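Local coordinates for CrtC domain-containing protein (Fusarium vanettenii 77-13-4, PDB 7A0Q) that probably catalyses the hydration of the isoflavonoid phytoalexin kievitone, acting as a fungal hydratase of the lyase class built from two calycin-type domains, at residues Ser63-Thr68 with Tyr73-His78; Phe147-Asp152 with Ser201-Asp206. All blocks are in the same frame, centred on the assembly; numbering follows the deposited sequence.

Contact 1: residues Ser63-Thr68 with Tyr73-His78; sequences SYITTT and YVVLAH
Ile-65 and Tyr-73 pair across two antiparallel strands through two backbone hydrogen bonds. Ile-65 N reaches Tyr-73 O at 2.9 Å, and Tyr-73 N returns to Ile-65 O. The Ile-65 CB lies 3.7 Å from Tyr-73 O. Its CG1 stands anti to the carbonyl carbon (chi1 -74°) and the chain then runs extended, which carries CD1 diagonally across to Val-75 CG2 at 3.8 Å. Beyond the segments, this side chain also rests on Ile-149. The two strands, 58-66 and 72-81, form a beta hairpin of the N-terminal, calycin-type half of the chain, where strand 58-66 also pairs with strand 202-210. Tyr-64 and Val-74 make a non-hydrogen-bonded pair. They turn to the other face of the hairpin, where Tyr-64 CD2 meets Val-74 CG2 at 3.9 Å and both side chains touch Phe-321. Tyr-64 OH is hydrogen-bonded to Gln-223. Ser-63 and Val-75 are another hydrogen-bonded pair, with Ser-63 N to Val-75 O at 2.8 Å. A water donates to that same carbonyl oxygen and also bonds Ser-63 OG, which is also hydrogen-bonded to Thr-203 OG1.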
loop_
_atom_site.group_PDB
_atom_site.type_symbol
_atom_site.label_atom_id
_atom_site.label_comp_id
_atom_site.label_asym_id
_atom_site.label_seq_id
_atom_site.Cartn_x
_atom_site.Cartn_y
_atom_site.Cartn_z
ATOM N N SER A 63 -6.244 -3.481 3.528
ATOM C CA SER A 63 -6.700 -4.644 4.277
ATOM C C SER A 63 -7.365 -5.630 3.335
ATOM O O SER A 63 -8.280 -5.260 2.592
ATOM C CB SER A 63 -7.676 -4.240 5.383
ATOM O OG SER A 63 -7.053 -3.389 6.329
ATOM N N TYR A 64 -6.876 -6.865 3.354
ATOM C CA TYR A 64 -7.437 -7.974 2.597
ATOM C C TYR A 64 -8.309 -8.764 3.563
ATOM O O TYR A 64 -7.789 -9.444 4.451
ATOM C CB TYR A 64 -6.316 -8.834 2.019
ATOM C CG TYR A 64 -5.316 -8.071 1.166
ATOM C CD1 TYR A 64 -4.229 -7.417 1.740
ATOM C CD2 TYR A 64 -5.470 -8.012 -0.216
ATOM C CE1 TYR A 64 -3.313 -6.723 0.948
ATOM C CE2 TYR A 64 -4.574 -7.334 -1.011
ATOM C CZ TYR A 64 -3.500 -6.691 -0.429
ATOM O OH TYR A 64 -2.632 -6.027 -1.255
ATOM N N ILE A 65 -9.630 -8.662 3.402
ATOM C CA ILE A 65 -10.583 -9.012 4.450
ATOM C C ILE A 65 -11.439 -10.194 4.004
ATOM O O ILE A 65 -11.926 -10.218 2.872
ATOM C CB ILE A 65 -11.481 -7.809 4.800
ATOM C CG1 ILE A 65 -10.702 -6.767 5.620
ATOM C CG2 ILE A 65 -12.741 -8.269 5.534
ATOM C CD1 ILE A 65 -11.386 -5.427 5.693
ATOM N N THR A 66 -11.601 -11.176 4.890
ATOM C CA THR A 66 -12.738 -12.090 4.853
ATOM C C THR A 66 -13.601 -11.779 6.069
ATOM O O THR A 66 -13.082 -11.701 7.186
ATOM C CB THR A 66 -12.308 -13.560 4.884
ATOM O OG1 THR A 66 -11.336 -13.814 3.861
ATOM C CG2 THR A 66 -13.520 -14.472 4.661
ATOM N N THR A 67 -14.904 -11.572 5.850
ATOM C CA THR A 67 -15.803 -11.310 6.961
ATOM C C THR A 67 -16.248 -12.625 7.597
ATOM O O THR A 67 -16.003 -13.713 7.064
ATOM C CB THR A 67 -17.026 -10.520 6.507
ATOM O OG1 THR A 67 -17.747 -11.303 5.552
ATOM C CG2 THR A 67 -16.620 -9.179 5.872
ATOM N N THR A 68 -16.911 -12.515 8.755
ATOM C CA THR A 68 -17.379 -13.718 9.432
ATOM C C THR A 68 -18.512 -14.396 8.676
ATOM O O THR A 68 -18.788 -15.573 8.937
ATOM C CB THR A 68 -17.812 -13.411 10.869
ATOM O OG1 THR A 68 -18.839 -12.411 10.882
ATOM C CG2 THR A 68 -16.625 -12.927 11.685
ATOM N N TYR A 73 -13.294 -8.541 0.834
ATOM C CA TYR A 73 -13.179 -7.145 0.447
ATOM C C TYR A 73 -11.715 -6.753 0.493
ATOM O O TYR A 73 -10.917 -7.360 1.208
ATOM C CB TYR A 73 -13.971 -6.218 1.378
ATOM C CG TYR A 73 -15.463 -6.463 1.359
ATOM C CD1 TYR A 73 -16.028 -7.446 2.159
ATOM C CD2 TYR A 73 -16.303 -5.708 0.542
ATOM C CE1 TYR A 73 -17.395 -7.678 2.141
ATOM C CE2 TYR A 73 -17.676 -5.938 0.519
ATOM C CZ TYR A 73 -18.209 -6.925 1.323
ATOM O OH TYR A 73 -19.570 -7.167 1.321
ATOM N N VAL A 74 -11.368 -5.724 -0.271
ATOM C CA VAL A 74 -10.090 -5.032 -0.117
ATOM C C VAL A 74 -10.420 -3.596 0.265
ATOM O O VAL A 74 -11.187 -2.921 -0.433
ATOM C CB VAL A 74 -9.232 -5.106 -1.389
ATOM C CG1 VAL A 74 -7.997 -4.227 -1.245
ATOM C CG2 VAL A 74 -8.821 -6.550 -1.666
ATOM N N VAL A 75 -9.873 -3.137 1.386
ATOM C CA VAL A 75 -10.196 -1.823 1.934
ATOM C C VAL A 75 -8.914 -1.010 2.038
ATOM O O VAL A 75 -7.933 -1.464 2.640
ATOM C CB VAL A 75 -10.878 -1.932 3.309
ATOM C CG1 VAL A 75 -11.142 -0.541 3.861
ATOM C CG2 VAL A 75 -12.193 -2.690 3.169
ATOM N N LEU A 76 -8.943 0.197 1.491
ATOM C CA LEU A 76 -7.790 1.086 1.462
ATOM C C LEU A 76 -8.035 2.297 2.347
ATOM O O LEU A 76 -9.138 2.844 2.364
ATOM C CB LEU A 76 -7.531 1.563 0.041
ATOM C CG LEU A 76 -6.644 0.726 -0.866
ATOM C CD1 LEU A 76 -6.908 -0.774 -0.767
ATOM C CD2 LEU A 76 -6.885 1.206 -2.265
ATOM N N ALA A 77 -7.006 2.715 3.080
ATOM C CA ALA A 77 -7.035 3.958 3.840
ATOM C C ALA A 77 -5.698 4.660 3.659
ATOM O O ALA A 77 -4.650 4.011 3.715
ATOM C CB ALA A 77 -7.282 3.715 5.329
ATOM N N HIS A 78 -5.726 5.980 3.462
ATOM C CA HIS A 78 -4.484 6.701 3.210
ATOM C C HIS A 78 -4.602 8.143 3.683
ATOM O O HIS A 78 -5.530 8.845 3.274
ATOM C CB HIS A 78 -4.161 6.670 1.717
ATOM C CG HIS A 78 -2.945 7.457 1.347
ATOM N ND1 HIS A 78 -2.893 8.252 0.224
ATOM C CD2 HIS A 78 -1.739 7.577 1.953
ATOM C CE1 HIS A 78 -1.701 8.820 0.146
ATOM N NE2 HIS A 78 -0.984 8.435 1.189
HETATM O O HOH W 1 -6.974 -0.684 5.298
#

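Contact 2: residues Phe147-Asp152 with Ser201-Asp206; sequences FDITYD and SHTWYD. With IMD (imidazole), chain F.
Two crossing strands of the N-terminal, CrtC-type lipocalin domain meet here through their side chains. Strand 145-152 and strand 202-210 both flank strand 171-189. Their short segments run at 79° to each other, and no hydrogen bond joins them. Tyr-151 carries the contact. Thr-203 sets its methyl over one face of the Tyr-151 ring. CG2 stands 3.9 Å from the ring centroid and only 10° off the normal, which makes this a CH-pi contact. The methyl is anti to the backbone N of Thr-203, and this torsion turns it toward the ring. OG1, on the other branch, is hydrogen-bonded to Thr-183, besides its link to strand 58-66, so the hydroxyl is tied to two neighbouring strands. These bonds should also fix the rotation of the side chain and hold the methyl in place.

Tyr-205 comes to the outer edge of the same ring. Its CD1 lies near the plane of Tyr-151, 3.7 Å from Tyr-151 CE2, and Tyr-205 CB also packs on CE2. Closer still is Tyr-151 OH, 3.6 Å from Tyr-205 CD1, a plain contact. The two rings are oblique, with planes at 38° and centroids 5.9 Å apart. Their hydroxyls bond to different partners: Tyr-151 OH to Ser-138, and Tyr-205 OH to Gln-51. Each ring is therefore anchored at its far end.

The indole of Trp-204 leaves strand 202-210 on the other side. Trp-204 NE1 donates a nearly straight bond of 2.8 Å to Asp-206 OD1, in the plane of the indole. A bound imidazole, probably from the crystallisation liquor, also bonds Glu-340. Asp-206 OD2 accepts a hydrogen bond from N3 of this imidazole, at 2.8 Å.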
loop_
_atom_site.group_PDB
_atom_site.type_symbol
_atom_site.label_atom_id
_atom_site.label_comp_id
_atom_site.label_asym_id
_atom_site.label_seq_id
_atom_site.Cartn_x
_atom_site.Cartn_y
_atom_site.Cartn_z
ATOM N N PHE A 147 -15.887 2.177 7.746
ATOM C CA PHE A 147 -15.220 1.000 8.289
ATOM C C PHE A 147 -14.432 1.427 9.514
ATOM O O PHE A 147 -14.220 2.616 9.761
ATOM C CB PHE A 147 -14.319 0.306 7.247
ATOM C CG PHE A 147 -13.273 1.208 6.625
ATOM C CD1 PHE A 147 -12.094 1.512 7.306
ATOM C CD2 PHE A 147 -13.460 1.723 5.346
ATOM C CE1 PHE A 147 -11.132 2.342 6.725
ATOM C CE2 PHE A 147 -12.483 2.542 4.745
ATOM C CZ PHE A 147 -11.324 2.839 5.444
ATOM N N ASP A 148 -14.010 0.438 10.292
ATOM C CA ASP A 148 -13.251 0.698 11.516
ATOM C C ASP A 148 -12.383 -0.539 11.733
ATOM O O ASP A 148 -12.838 -1.545 12.280
ATOM C CB ASP A 148 -14.184 0.974 12.690
ATOM C CG ASP A 148 -13.454 1.436 13.938
ATOM O OD1 ASP A 148 -12.208 1.435 13.958
ATOM O OD2 ASP A 148 -14.144 1.790 14.920
ATOM N N ILE A 149 -11.144 -0.463 11.257
ATOM C CA ILE A 149 -10.264 -1.617 11.126
ATOM C C ILE A 149 -9.064 -1.413 12.036
ATOM O O ILE A 149 -8.392 -0.379 11.952
ATOM C CB ILE A 149 -9.800 -1.791 9.668
ATOM C CG1 ILE A 149 -11.012 -1.929 8.744
ATOM C CG2 ILE A 149 -8.873 -2.972 9.564
ATOM C CD1 ILE A 149 -10.667 -1.949 7.249
ATOM N N THR A 150 -8.783 -2.392 12.896
ATOM C CA THR A 150 -7.573 -2.353 13.700
ATOM C C THR A 150 -6.622 -3.454 13.261
ATOM O O THR A 150 -7.040 -4.482 12.725
ATOM C CB THR A 150 -7.865 -2.496 15.196
ATOM O OG1 THR A 150 -8.546 -3.735 15.450
ATOM C CG2 THR A 150 -8.712 -1.323 15.679
ATOM N N TYR A 151 -5.327 -3.219 13.449
ATOM C CA TYR A 151 -4.370 -4.240 13.045
ATOM C C TYR A 151 -3.146 -4.187 13.947
ATOM O O TYR A 151 -2.832 -3.166 14.565
ATOM C CB TYR A 151 -3.980 -4.130 11.548
ATOM C CG TYR A 151 -3.873 -2.716 11.025
ATOM C CD1 TYR A 151 -5.007 -2.007 10.640
ATOM C CD2 TYR A 151 -2.635 -2.085 10.928
ATOM C CE1 TYR A 151 -4.912 -0.698 10.186
ATOM C CE2 TYR A 151 -2.536 -0.783 10.475
ATOM C CZ TYR A 151 -3.673 -0.101 10.100
ATOM O OH TYR A 151 -3.572 1.198 9.656
ATOM N N ASP A 152 -2.479 -5.334 14.025
ATOM C CA ASP A 152 -1.387 -5.600 14.955
ATOM C C ASP A 152 -0.231 -6.136 14.119
ATOM O O ASP A 152 -0.399 -7.121 13.391
ATOM C CB ASP A 152 -1.856 -6.612 16.015
ATOM C CG ASP A 152 -0.776 -7.016 17.012
ATOM O OD1 ASP A 152 0.394 -6.601 16.885
ATOM O OD2 ASP A 152 -1.118 -7.775 17.955
ATOM N N SER A 201 -7.831 -12.825 7.270
ATOM C CA SER A 201 -7.658 -11.433 6.869
ATOM C C SER A 201 -6.209 -11.033 7.147
ATOM O O SER A 201 -5.521 -11.655 7.959
ATOM C CB SER A 201 -8.595 -10.500 7.653
ATOM O OG SER A 201 -9.974 -10.772 7.385
ATOM N N HIS A 202 -5.746 -9.978 6.476
ATOM C CA HIS A 202 -4.486 -9.360 6.881
ATOM C C HIS A 202 -4.423 -7.959 6.304
ATOM O O HIS A 202 -5.133 -7.633 5.356
ATOM C CB HIS A 202 -3.256 -10.169 6.441
ATOM C CG HIS A 202 -3.076 -10.246 4.954
ATOM N ND1 HIS A 202 -2.166 -9.466 4.262
ATOM C CD2 HIS A 202 -3.691 -11.018 4.026
ATOM C CE1 HIS A 202 -2.230 -9.762 2.974
ATOM N NE2 HIS A 202 -3.150 -10.695 2.804
ATOM N N THR A 203 -3.563 -7.137 6.891
ATOM C CA THR A 203 -3.404 -5.757 6.448
ATOM C C THR A 203 -1.941 -5.505 6.134
ATOM O O THR A 203 -1.063 -5.872 6.920
ATOM C CB THR A 203 -3.896 -4.767 7.520
ATOM O OG1 THR A 203 -5.306 -4.931 7.696
ATOM C CG2 THR A 203 -3.621 -3.310 7.117
ATOM N N TRP A 204 -1.680 -4.886 4.986
ATOM C CA TRP A 204 -0.369 -4.337 4.680
ATOM C C TRP A 204 -0.434 -2.869 5.067
ATOM O O TRP A 204 -1.204 -2.100 4.480
ATOM C CB TRP A 204 -0.021 -4.499 3.204
ATOM C CG TRP A 204 1.340 -3.928 2.812
ATOM C CD1 TRP A 204 1.780 -2.631 2.959
ATOM C CD2 TRP A 204 2.412 -4.647 2.197
ATOM N NE1 TRP A 204 3.064 -2.508 2.461
ATOM C CE2 TRP A 204 3.471 -3.732 1.990
ATOM C CE3 TRP A 204 2.577 -5.975 1.789
ATOM C CZ2 TRP A 204 4.676 -4.110 1.393
ATOM C CZ3 TRP A 204 3.775 -6.344 1.183
ATOM C CH2 TRP A 204 4.810 -5.419 1.005
ATOM N N TYR A 205 0.341 -2.500 6.075
ATOM C CA TYR A 205 0.489 -1.117 6.494
ATOM C C TYR A 205 1.799 -0.587 5.920
ATOM O O TYR A 205 2.852 -1.207 6.091
ATOM C CB TYR A 205 0.474 -1.032 8.022
ATOM C CG TYR A 205 0.820 0.337 8.550
ATOM C CD1 TYR A 205 -0.165 1.326 8.638
ATOM C CD2 TYR A 205 2.110 0.638 8.980
ATOM C CE1 TYR A 205 0.135 2.584 9.120
ATOM C CE2 TYR A 205 2.424 1.906 9.461
ATOM C CZ TYR A 205 1.430 2.861 9.534
ATOM O OH TYR A 205 1.740 4.107 10.026
ATOM N N ASP A 206 1.733 0.540 5.218
ATOM C CA ASP A 206 2.921 1.115 4.596
ATOM C C ASP A 206 3.140 2.528 5.116
ATOM O O ASP A 206 2.232 3.367 5.064
ATOM C CB ASP A 206 2.815 1.131 3.064
ATOM C CG ASP A 206 4.157 0.955 2.403
ATOM O OD1 ASP A 206 4.673 -0.179 2.400
ATOM O OD2 ASP A 206 4.697 1.959 1.902
HETATM N N1 IMD F . 2.527 3.705 -2.177
HETATM C C2 IMD F . 3.621 3.125 -1.630
HETATM N N3 IMD F . 3.269 2.622 -0.420
HETATM C C4 IMD F . 1.967 2.877 -0.213
HETATM C C5 IMD F . 1.495 3.557 -1.319
#

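In the fold
From the N terminus, strand 58-66 turns back through a short loop into strand 72-81, and contact 1 closes this hairpin. The chain then passes through strands 86-94 to 136-142 before strand 145-152 begins contact 2. That contact closes a much longer loop when strand 202-210 arrives. The two loops follow in series and neither encloses the other. They still meet in space, with centres about 7 Å apart, because strands 58-66 and 202-210 are antiparallel neighbours. Tyr-64 N lies 2.8 Å from His-202 O, a probable hydrogen bond. Contact 1 thus supplies the hairpin beside strand 202-210, and contact 2 ties that strand to strand 145-152.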